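PDB 5J92: putative alpha KG dependent 2,4-D dioxygenase from Burkholderia xenovorans, which binds Fe(II) and probably acts as a 2-oxoglutarate-dependent dioxygenase of the TfdA/TauD family. Local coordinates for residues Arg120-Ala125 and Ser220-His225; Cys174-Met179 and Cys201-Val206; Asp153-Tyr158 and Asn266-His271; Ala125-Leu130 and Lys196-Cys201. One frame throughout, in Å; residues are numbered along the deposited sequence.

Interaction 1: Arg120-Ala125 and Ser220-His225; sequences RWHSDA and SSHATH. With FE2 (Fe (II) ion), chain E.
The imidazoles of H122 and H222 run side by side and point the same way, their planes 70° apart, an oblique pair. S221 OG sits over one face of the H222 ring, toward its rim, while S123 O lies at that ring's edge, near the plane, 3.5 Å from H222 CE1. At the edge of the H122 ring, in its plane, is the carbonyl of R120: H122 ND1 donates to R120 O at 2.7 Å, nearly along the C=O axis. H122 has CG in the crowded position between its backbone N and carbonyl carbon (chi1 63°), and with ND1 tied back the opposite nitrogen, NE2, faces the iron at 2.5 Å. D124 OD1 binds the same ion, also at 2.5 Å, and H271 completes the HxD...H facial triad of this dioxygenase class. The outer oxygen of D124, OD2, is taken by S135.

The backbones meet at H122 and S220. S221 N donates to W121 O at 2.9 Å, somewhat bent, and S123 N gives a nearly straight bond to S220 OG at 3.0 Å. That hydroxyl, anti to its own backbone N, also receives a weak bond from H222 N within the type I turn S220-A223 and is hydrogen-bonded to S126, which binds H222 ND1 as well. R120 leads away toward the second subunit. Because H122 ND1 donates to a carbonyl, NE2 is left as the lone-pair nitrogen for iron; the bond probably also fixes the ring's rotation and makes it a somewhat stronger ligand.

Interaction 2: Cys174-Met179 and Cys201-Val206; sequences CHYDIM and CIHELV
Y176 and H203 both hold CG beside the backbone N and anti to the carbonyl carbon (chi1 -62° and -60°), which swings the two rings together on one face of the sheet. The edge of the H203 ring is turned to the face of Y176, planes at 65° and centroids 5.0 Å apart, with H203 CD2 lying 3.6 Å above the tyrosine plane toward its rim. H203 CB adds to the contact by touching Y176 CE1. The polar ends are held elsewhere: Y176 OH bonds to Y218 O, and H203 NE2 to L128 O.

Beneath the rings the strands 173-176 and 201-208 run antiparallel as the two middle members of a four-stranded sheet. C174 and H203 form one hydrogen-bonded pair, with C174 N meeting H203 O at 2.9 Å, and Y176 and C201 form another, Y176 N reaching C201 O almost straight at 2.9 Å. Between them the non-hydrogen-bonded pair H175 and I202 turns to the other face, where I202 CG1 comes within 3.7 Å of H175 ND1. A water in the plane of the H175 ring bridges ND1 to C201 O. Past the last rung C174 SG packs on L205 CD1 at 3.9 Å, while at the other end D177 caps helix 178-184 through A180 N.

Interaction 3: Asp153-Tyr158 and Asn266-His271; sequences DMRAAY and NRALMH. With FE2 (Fe (II) ion), chain E.
The start of helix 154-159 packs here against the strand that carries H271, one of the three iron ligands. M154 N, the first helical amide, donates to A268 O at 3.0 Å, approaching from above the carbonyl plane. M154 CB lies against the same carbonyl, and CG continues to the backbone carbon of L269. From there the methionine chain bends at chi2 and chi3, crosses M270 obliquely, and meets it tip to tip, CE to CE, at 3.9 Å. M270 is bent at chi3 too, so the two methyls close on each other.

D153 is both the last residue of strand 149-153, paired with L269 as an antiparallel non-hydrogen-bonded pair, and the N-cap of the helix. Strands 149-153 and 269-273 are neighbours in an antiparallel sheet, consistent with the double-stranded β-helix core of this cupin-clan family. With CG anti to its backbone N (chi1 -171°), D153 turns its carboxylate back over the helix end: OD1 accepts from A156 N at 3.1 Å, from above the carboxylate plane, and more weakly from R155 N. R155 then grips the group side-on, NE to the syn lone pair of OD1 at 2.9 Å and NH2 to OD2 at 2.8 Å, both acceptors in the guanidinium plane. This pairing probably offsets the buried carboxylate charge. NH2 also bonds to F19 O and NH1 to Q47 O. The arginine's aliphatic stem is held alongside A268, whose CB touches R155 CD at 3.8 Å. Two residues along the strand from L269, H271 NE2 reaches the iron at 2.4 Å.

Interaction 4: Ala125-Leu130 and Lys196-Cys201; sequences ASYLPL and KALAPC
C201 SG is the bump that fits the bend of the loop 125-130. Placed between its own backbone N and carbonyl carbon (chi1 61°), the sulfur comes in over the backbone where the chain leaves the type I turn A125-L128, 3.4 Å from Y127 O and 3.5 Å from L128 C. The ring of P129 shoulders up beside it, CG against C201 CB at 4.2 Å, so the cysteine is bordered by peptide on one flank and by proline on another.

L198 gives the second bump, just after helix 192-197 ends, set against L128 and the edge of Y127. L128 and L198 lie side by side pointing the same way, their CD2 methyls touching at 3.6 Å, and the L198 methyl also reaches the edge of the Y127 ring, 4.3 Å from CE1 and near its plane. A125 CA lies over one face of that ring, toward its rim.

No direct hydrogen bond clearly joins the two backbones; two waters lie between them. One is within hydrogen-bonding distance of Y127 O and of L198 O, 2.8 Å from the latter, and the second of Y127 O and A199 O, so a single loop carbonyl is linked through water to two successive carbonyls opposite.

I178 of helix 178-184 packs on both Y127 and L198, and Y127 meets H222 edge-to-face. The loop, which follows H122 and D124 in the chain, packs against the passage from helix 192-197 into strand 201-208, with H203 of that strand bonded to L128 O.

How the interactions relate
Interactions 1 and 3 are buried and share the iron, 1 giving two ligands and 3 the third; H122 O and H271 N join them through the backbone. Beyond these metal bonds, 1 is mainly polar, built on serine hydroxyls, while 3 joins a capped, salt-bridged helix start to methionine packing. Interaction 2, partly buried, is regular sheet pairing with one aromatic pair, and its strand 173-176 neighbours strand 223-226 of interaction 1. Interaction 4, at the surface, relies on apolar touches and bridging waters. It shares A125 with interaction 1 and C201 with interaction 2, and S126 ties it to H222 and S220. Interactions 3 and 4 do not touch.

Interaction 1: Arg120-Ala125 and Ser220-His225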
# COMPACT_ATOMS: atom_id res chain seq x y z
N ARG A 120 1.51 -2.72 9.74
CA ARG A 120 1.39 -3.28 8.40
C ARG A 120 0.44 -4.47 8.43
O ARG A 120 0.44 -5.27 9.38
CB ARG A 120 2.78 -3.69 7.88
CG ARG A 120 3.69 -2.47 7.61
CD ARG A 120 5.16 -2.70 7.92
NE ARG A 120 5.99 -1.55 7.57
CZ ARG A 120 6.31 -0.56 8.41
NH1 ARG A 120 5.87 -0.56 9.66
NH2 ARG A 120 7.09 0.44 8.01
N TRP A 121 -0.40 -4.59 7.40
CA TRP A 121 -1.37 -5.68 7.32
C TRP A 121 -0.69 -7.04 7.39
O TRP A 121 0.23 -7.32 6.61
CB TRP A 121 -2.17 -5.60 6.02
CG TRP A 121 -3.14 -4.46 5.90
CD1 TRP A 121 -2.98 -3.34 5.15
CD2 TRP A 121 -4.43 -4.37 6.51
NE1 TRP A 121 -4.10 -2.53 5.26
CE2 TRP A 121 -5.00 -3.15 6.10
CE3 TRP A 121 -5.16 -5.20 7.38
CZ2 TRP A 121 -6.27 -2.74 6.52
CZ3 TRP A 121 -6.44 -4.78 7.79
CH2 TRP A 121 -6.96 -3.57 7.35
N HIS A 122 -1.15 -7.90 8.30
CA HIS A 122 -0.53 -9.21 8.42
C HIS A 122 -1.53 -10.20 9.02
O HIS A 122 -2.59 -9.81 9.53
CB HIS A 122 0.75 -9.12 9.27
CG HIS A 122 0.49 -8.67 10.67
ND1 HIS A 122 0.12 -7.37 10.98
CD2 HIS A 122 0.50 -9.35 11.84
CE1 HIS A 122 -0.07 -7.27 12.28
NE2 HIS A 122 0.15 -8.45 12.83
N SER A 123 -1.20 -11.48 8.93
CA SER A 123 -1.91 -12.56 9.61
C SER A 123 -0.95 -13.22 10.59
O SER A 123 0.18 -13.55 10.22
CB SER A 123 -2.44 -13.59 8.61
OG SER A 123 -3.20 -14.61 9.26
N ASP A 124 -1.38 -13.37 11.85
CA ASP A 124 -0.47 -13.73 12.94
C ASP A 124 0.27 -15.04 12.68
O ASP A 124 -0.34 -16.07 12.40
CB ASP A 124 -1.23 -13.83 14.26
CG ASP A 124 -1.55 -12.47 14.82
OD1 ASP A 124 -1.06 -11.50 14.20
OD2 ASP A 124 -2.28 -12.36 15.84
N ALA A 125 1.60 -14.98 12.84
CA ALA A 125 2.48 -16.15 12.76
C ALA A 125 2.37 -16.90 11.43
O ALA A 125 2.71 -18.10 11.35
CB ALA A 125 2.25 -17.11 13.93
N SER A 220 -0.38 -11.63 3.74
CA SER A 220 0.27 -11.18 4.96
C SER A 220 1.51 -10.40 4.56
O SER A 220 2.16 -10.72 3.56
CB SER A 220 0.67 -12.38 5.86
OG SER A 220 1.18 -11.93 7.09
N SER A 221 1.86 -9.40 5.37
CA SER A 221 3.13 -8.74 5.15
C SER A 221 4.29 -9.72 5.19
O SER A 221 5.37 -9.41 4.68
CB SER A 221 3.35 -7.65 6.20
OG SER A 221 3.52 -8.24 7.48
N HIS A 222 4.10 -10.89 5.82
CA HIS A 222 5.15 -11.90 5.90
C HIS A 222 5.39 -12.60 4.58
O HIS A 222 6.47 -13.17 4.39
CB HIS A 222 4.81 -12.93 6.98
CG HIS A 222 4.46 -12.32 8.30
ND1 HIS A 222 3.31 -12.62 8.99
CD2 HIS A 222 5.12 -11.41 9.07
CE1 HIS A 222 3.27 -11.94 10.12
NE2 HIS A 222 4.36 -11.19 10.19
N ALA A 223 4.41 -12.60 3.68
CA ALA A 223 4.53 -13.25 2.38
C ALA A 223 5.40 -12.40 1.46
O ALA A 223 5.15 -11.21 1.29
CB ALA A 223 3.15 -13.46 1.76
N THR A 224 6.42 -13.01 0.86
CA THR A 224 7.32 -12.24 0.01
C THR A 224 7.07 -12.45 -1.48
O THR A 224 7.05 -11.47 -2.22
CB THR A 224 8.78 -12.57 0.35
OG1 THR A 224 9.01 -13.97 0.16
CG2 THR A 224 9.06 -12.21 1.79
N HIS A 225 6.94 -13.69 -1.93
CA HIS A 225 6.77 -13.97 -3.35
C HIS A 225 6.17 -15.36 -3.53
O HIS A 225 5.85 -16.05 -2.55
CB HIS A 225 8.09 -13.80 -4.13
CG HIS A 225 9.21 -14.72 -3.71
ND1 HIS A 225 9.77 -14.71 -2.44
CD2 HIS A 225 9.92 -15.64 -4.41
CE1 HIS A 225 10.75 -15.58 -2.38
NE2 HIS A 225 10.87 -16.16 -3.56
FE FE2 E . -0.74 -9.20 14.99

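Interaction 2: Cys174-Met179 and Cys201-Val206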
# COMPACT_ATOMS: atom_id res chain seq x y z
N CYS A 174 3.01 -19.53 -1.53
CA CYS A 174 3.85 -18.36 -1.31
C CYS A 174 4.90 -18.65 -0.26
O CYS A 174 4.74 -19.53 0.58
CB CYS A 174 3.03 -17.16 -0.84
SG CYS A 174 1.93 -16.50 -2.08
N HIS A 175 5.98 -17.86 -0.32
CA HIS A 175 7.03 -17.86 0.69
C HIS A 175 6.67 -16.88 1.80
O HIS A 175 6.28 -15.74 1.51
CB HIS A 175 8.37 -17.46 0.08
CG HIS A 175 8.89 -18.40 -0.98
ND1 HIS A 175 9.51 -19.58 -0.66
CD2 HIS A 175 8.93 -18.30 -2.33
CE1 HIS A 175 9.91 -20.18 -1.78
NE2 HIS A 175 9.56 -19.42 -2.80
N TYR A 176 6.79 -17.30 3.06
CA TYR A 176 6.53 -16.45 4.22
C TYR A 176 7.81 -16.39 5.05
O TYR A 176 8.41 -17.43 5.34
CB TYR A 176 5.35 -16.98 5.06
CG TYR A 176 4.02 -17.01 4.30
CD1 TYR A 176 3.77 -17.98 3.33
CD2 TYR A 176 3.01 -16.09 4.58
CE1 TYR A 176 2.57 -18.02 2.64
CE2 TYR A 176 1.78 -16.12 3.89
CZ TYR A 176 1.57 -17.08 2.93
OH TYR A 176 0.39 -17.11 2.23
N ASP A 177 8.24 -15.16 5.42
CA ASP A 177 9.62 -14.91 5.84
C ASP A 177 9.64 -13.72 6.81
O ASP A 177 9.64 -12.57 6.36
CB ASP A 177 10.47 -14.63 4.60
CG ASP A 177 11.94 -14.47 4.88
OD1 ASP A 177 12.36 -14.36 6.06
OD2 ASP A 177 12.70 -14.43 3.88
N ILE A 178 9.71 -14.00 8.11
CA ILE A 178 9.60 -12.92 9.09
C ILE A 178 10.79 -11.97 9.00
O ILE A 178 10.64 -10.75 9.14
CB ILE A 178 9.43 -13.49 10.51
CG1 ILE A 178 9.17 -12.38 11.53
CG2 ILE A 178 10.64 -14.34 10.93
CD1 ILE A 178 7.91 -11.58 11.27
N MET A 179 11.99 -12.50 8.73
CA MET A 179 13.17 -11.65 8.67
C MET A 179 13.11 -10.72 7.47
O MET A 179 13.52 -9.56 7.55
CB MET A 179 14.44 -12.51 8.64
CG MET A 179 14.68 -13.30 9.91
SD MET A 179 14.66 -12.24 11.38
CE MET A 179 14.46 -13.45 12.70
N CYS A 201 9.05 -20.27 5.57
CA CYS A 201 8.23 -21.44 5.27
C CYS A 201 7.34 -21.13 4.08
O CYS A 201 7.43 -20.05 3.47
CB CYS A 201 7.41 -21.86 6.49
SG CYS A 201 6.25 -20.61 7.07
N ILE A 202 6.48 -22.09 3.74
CA ILE A 202 5.61 -22.00 2.58
C ILE A 202 4.18 -22.36 2.99
O ILE A 202 3.97 -23.30 3.76
CB ILE A 202 6.13 -22.89 1.43
CG1 ILE A 202 7.40 -22.26 0.86
CG2 ILE A 202 5.07 -23.13 0.37
CD1 ILE A 202 8.14 -23.16 -0.11
N HIS A 203 3.21 -21.61 2.49
CA HIS A 203 1.80 -21.90 2.67
C HIS A 203 1.06 -21.69 1.35
O HIS A 203 1.46 -20.86 0.54
CB HIS A 203 1.14 -21.00 3.73
CG HIS A 203 1.74 -21.11 5.10
ND1 HIS A 203 1.68 -22.26 5.85
CD2 HIS A 203 2.39 -20.19 5.86
CE1 HIS A 203 2.29 -22.06 7.01
NE2 HIS A 203 2.72 -20.82 7.04
N GLU A 204 -0.03 -22.44 1.17
CA GLU A 204 -0.88 -22.26 0.00
C GLU A 204 -1.59 -20.91 0.05
O GLU A 204 -2.05 -20.47 1.10
CB GLU A 204 -1.92 -23.38 -0.06
CG GLU A 204 -1.32 -24.75 -0.38
CD GLU A 204 -2.35 -25.86 -0.38
OE1 GLU A 204 -3.54 -25.56 -0.13
OE2 GLU A 204 -1.97 -27.03 -0.61
N LEU A 205 -1.73 -20.29 -1.12
CA LEU A 205 -2.30 -18.95 -1.19
C LEU A 205 -3.82 -18.97 -1.06
O LEU A 205 -4.39 -18.05 -0.47
CB LEU A 205 -1.88 -18.27 -2.50
CG LEU A 205 -2.38 -16.83 -2.74
CD1 LEU A 205 -1.88 -15.85 -1.65
CD2 LEU A 205 -1.99 -16.36 -4.11
N VAL A 206 -4.50 -19.99 -1.58
CA VAL A 206 -5.95 -20.05 -1.50
C VAL A 206 -6.32 -21.06 -0.42
O VAL A 206 -6.07 -22.26 -0.56
CB VAL A 206 -6.59 -20.42 -2.85
CG1 VAL A 206 -8.10 -20.55 -2.70
CG2 VAL A 206 -6.24 -19.38 -3.90
O HOH W 1 10.26 -20.08 2.10

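Interaction 3: Asp153-Tyr158 and Asn266-His271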
# COMPACT_ATOMS: atom_id res chain seq x y z
N ASP A 153 -11.16 -8.66 5.33
CA ASP A 153 -11.78 -9.97 5.09
C ASP A 153 -11.17 -10.61 3.84
O ASP A 153 -11.45 -10.19 2.72
CB ASP A 153 -13.29 -9.80 4.94
CG ASP A 153 -14.04 -11.15 4.90
OD1 ASP A 153 -13.41 -12.19 4.59
OD2 ASP A 153 -15.26 -11.13 5.18
N MET A 154 -10.33 -11.64 4.04
CA MET A 154 -9.70 -12.34 2.92
C MET A 154 -10.67 -13.26 2.17
O MET A 154 -10.35 -13.67 1.04
CB MET A 154 -8.50 -13.16 3.41
CG MET A 154 -7.37 -12.33 4.02
SD MET A 154 -6.70 -11.12 2.87
CE MET A 154 -7.52 -9.65 3.39
N ARG A 155 -11.79 -13.64 2.78
CA ARG A 155 -12.82 -14.40 2.06
C ARG A 155 -13.54 -13.50 1.07
O ARG A 155 -13.70 -13.85 -0.11
CB ARG A 155 -13.83 -15.00 3.05
CG ARG A 155 -13.22 -15.58 4.31
CD ARG A 155 -14.27 -15.75 5.40
NE ARG A 155 -14.90 -14.46 5.73
CZ ARG A 155 -15.94 -14.31 6.54
NH1 ARG A 155 -16.49 -15.37 7.14
NH2 ARG A 155 -16.43 -13.09 6.78
N ALA A 156 -13.99 -12.33 1.55
CA ALA A 156 -14.65 -11.37 0.68
C ALA A 156 -13.72 -10.93 -0.45
O ALA A 156 -14.15 -10.78 -1.60
CB ALA A 156 -15.11 -10.15 1.50
N ALA A 157 -12.44 -10.72 -0.13
CA ALA A 157 -11.49 -10.33 -1.16
C ALA A 157 -11.35 -11.42 -2.21
O ALA A 157 -11.31 -11.14 -3.41
CB ALA A 157 -10.14 -10.00 -0.54
N TYR A 158 -11.26 -12.68 -1.77
CA TYR A 158 -11.19 -13.77 -2.73
C TYR A 158 -12.45 -13.81 -3.59
O TYR A 158 -12.38 -13.94 -4.82
CB TYR A 158 -10.99 -15.11 -2.03
CG TYR A 158 -10.99 -16.27 -2.99
CD1 TYR A 158 -9.85 -16.63 -3.68
CD2 TYR A 158 -12.15 -16.99 -3.23
CE1 TYR A 158 -9.84 -17.67 -4.58
CE2 TYR A 158 -12.16 -18.04 -4.13
CZ TYR A 158 -11.00 -18.38 -4.79
OH TYR A 158 -11.01 -19.41 -5.69
N ASN A 266 -7.36 -15.68 12.43
CA ASN A 266 -6.31 -15.38 11.47
C ASN A 266 -6.43 -16.19 10.18
O ASN A 266 -5.83 -15.81 9.17
CB ASN A 266 -4.94 -15.61 12.11
CG ASN A 266 -4.66 -14.63 13.23
OD1 ASN A 266 -4.28 -13.50 12.98
ND2 ASN A 266 -4.85 -15.06 14.48
N ARG A 267 -7.20 -17.28 10.19
CA ARG A 267 -7.36 -18.11 9.00
C ARG A 267 -8.21 -17.45 7.92
O ARG A 267 -8.25 -17.96 6.80
CB ARG A 267 -8.00 -19.45 9.38
CG ARG A 267 -7.20 -20.23 10.42
CD ARG A 267 -7.98 -21.42 10.96
NE ARG A 267 -9.14 -21.02 11.75
CZ ARG A 267 -9.86 -21.87 12.47
NH1 ARG A 267 -9.54 -23.16 12.50
NH2 ARG A 267 -10.91 -21.43 13.17
N ALA A 268 -8.86 -16.32 8.24
CA ALA A 268 -9.73 -15.63 7.30
C ALA A 268 -9.42 -14.14 7.16
O ALA A 268 -10.15 -13.43 6.47
CB ALA A 268 -11.20 -15.78 7.71
N LEU A 269 -8.37 -13.65 7.82
CA LEU A 269 -8.20 -12.21 7.93
C LEU A 269 -6.75 -11.80 7.79
O LEU A 269 -5.83 -12.61 7.92
CB LEU A 269 -8.69 -11.69 9.30
CG LEU A 269 -10.15 -11.91 9.64
CD1 LEU A 269 -10.32 -11.83 11.13
CD2 LEU A 269 -10.97 -10.83 8.93
N MET A 270 -6.59 -10.51 7.54
CA MET A 270 -5.41 -9.76 7.90
C MET A 270 -5.88 -8.71 8.89
O MET A 270 -7.07 -8.37 8.94
CB MET A 270 -4.75 -9.10 6.67
CG MET A 270 -3.85 -10.02 5.86
SD MET A 270 -2.79 -9.13 4.71
CE MET A 270 -3.99 -8.15 3.82
N HIS A 271 -4.95 -8.21 9.69
CA HIS A 271 -5.30 -7.13 10.60
C HIS A 271 -4.09 -6.22 10.75
O HIS A 271 -2.96 -6.58 10.39
CB HIS A 271 -5.74 -7.65 11.96
CG HIS A 271 -4.62 -8.26 12.74
ND1 HIS A 271 -4.14 -9.53 12.49
CD2 HIS A 271 -3.84 -7.75 13.73
CE1 HIS A 271 -3.13 -9.78 13.30
NE2 HIS A 271 -2.94 -8.72 14.06
FE FE2 E . -0.74 -9.20 14.99

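Interaction 4: Ala125-Leu130 and Lys196-Cys201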
# COMPACT_ATOMS: atom_id res chain seq x y z
N ALA A 125 1.60 -14.98 12.84
CA ALA A 125 2.48 -16.15 12.76
C ALA A 125 2.37 -16.90 11.43
O ALA A 125 2.71 -18.10 11.35
CB ALA A 125 2.25 -17.11 13.93
N SER A 126 1.93 -16.22 10.37
CA SER A 126 1.95 -16.83 9.04
C SER A 126 3.38 -17.16 8.61
O SER A 126 3.57 -17.93 7.66
CB SER A 126 1.28 -15.92 8.01
OG SER A 126 2.06 -14.77 7.70
N TYR A 127 4.38 -16.57 9.27
CA TYR A 127 5.78 -16.87 9.01
C TYR A 127 6.24 -18.18 9.65
O TYR A 127 7.41 -18.52 9.52
CB TYR A 127 6.67 -15.72 9.50
CG TYR A 127 6.50 -15.36 10.96
CD1 TYR A 127 7.22 -16.03 11.95
CD2 TYR A 127 5.65 -14.34 11.35
CE1 TYR A 127 7.07 -15.71 13.28
CE2 TYR A 127 5.49 -14.01 12.69
CZ TYR A 127 6.21 -14.69 13.64
OH TYR A 127 6.07 -14.36 14.97
N LEU A 128 5.35 -18.89 10.39
CA LEU A 128 5.65 -20.18 11.00
C LEU A 128 4.99 -21.30 10.21
O LEU A 128 3.93 -21.11 9.60
CB LEU A 128 5.14 -20.24 12.45
CG LEU A 128 5.72 -19.24 13.45
CD1 LEU A 128 5.11 -19.44 14.84
CD2 LEU A 128 7.24 -19.32 13.49
N PRO A 129 5.60 -22.50 10.19
CA PRO A 129 4.90 -23.64 9.59
C PRO A 129 3.56 -23.91 10.24
O PRO A 129 2.64 -24.38 9.57
CB PRO A 129 5.86 -24.82 9.82
CG PRO A 129 7.18 -24.19 9.97
CD PRO A 129 6.96 -22.84 10.61
N LEU A 130 3.41 -23.59 11.53
CA LEU A 130 2.15 -23.75 12.24
C LEU A 130 1.68 -22.38 12.72
O LEU A 130 2.02 -21.96 13.84
CB LEU A 130 2.31 -24.74 13.39
CG LEU A 130 1.08 -25.05 14.25
CD1 LEU A 130 -0.03 -25.47 13.36
CD2 LEU A 130 1.41 -26.16 15.22
N LYS A 196 17.52 -18.99 12.39
CA LYS A 196 17.34 -20.42 12.15
C LYS A 196 16.01 -20.91 12.71
O LYS A 196 15.29 -21.65 12.04
CB LYS A 196 18.52 -21.20 12.76
N ALA A 197 15.66 -20.50 13.93
CA ALA A 197 14.41 -20.95 14.53
C ALA A 197 13.21 -20.48 13.73
O ALA A 197 12.17 -21.16 13.71
CB ALA A 197 14.30 -20.46 15.98
N LEU A 198 13.32 -19.33 13.07
CA LEU A 198 12.22 -18.75 12.32
C LEU A 198 12.51 -18.78 10.82
O LEU A 198 12.19 -17.84 10.09
CB LEU A 198 11.94 -17.32 12.80
CG LEU A 198 11.65 -17.19 14.30
CD1 LEU A 198 11.50 -15.73 14.72
CD2 LEU A 198 10.41 -17.97 14.67
N ALA A 199 13.11 -19.87 10.36
CA ALA A 199 13.44 -19.98 8.94
C ALA A 199 12.18 -19.83 8.10
O ALA A 199 11.08 -20.19 8.54
CB ALA A 199 14.11 -21.33 8.66
N PRO A 200 12.29 -19.29 6.89
CA PRO A 200 11.10 -19.08 6.05
C PRO A 200 10.37 -20.39 5.77
O PRO A 200 10.96 -21.47 5.76
CB PRO A 200 11.67 -18.47 4.76
CG PRO A 200 12.98 -17.86 5.18
CD PRO A 200 13.51 -18.71 6.28
N CYS A 201 9.05 -20.27 5.57
CA CYS A 201 8.23 -21.44 5.27
C CYS A 201 7.34 -21.13 4.08
O CYS A 201 7.43 -20.05 3.47
CB CYS A 201 7.41 -21.86 6.49
SG CYS A 201 6.25 -20.61 7.07
O HOH W 2 9.89 -16.93 8.72
O HOH W 3 9.50 -19.87 10.55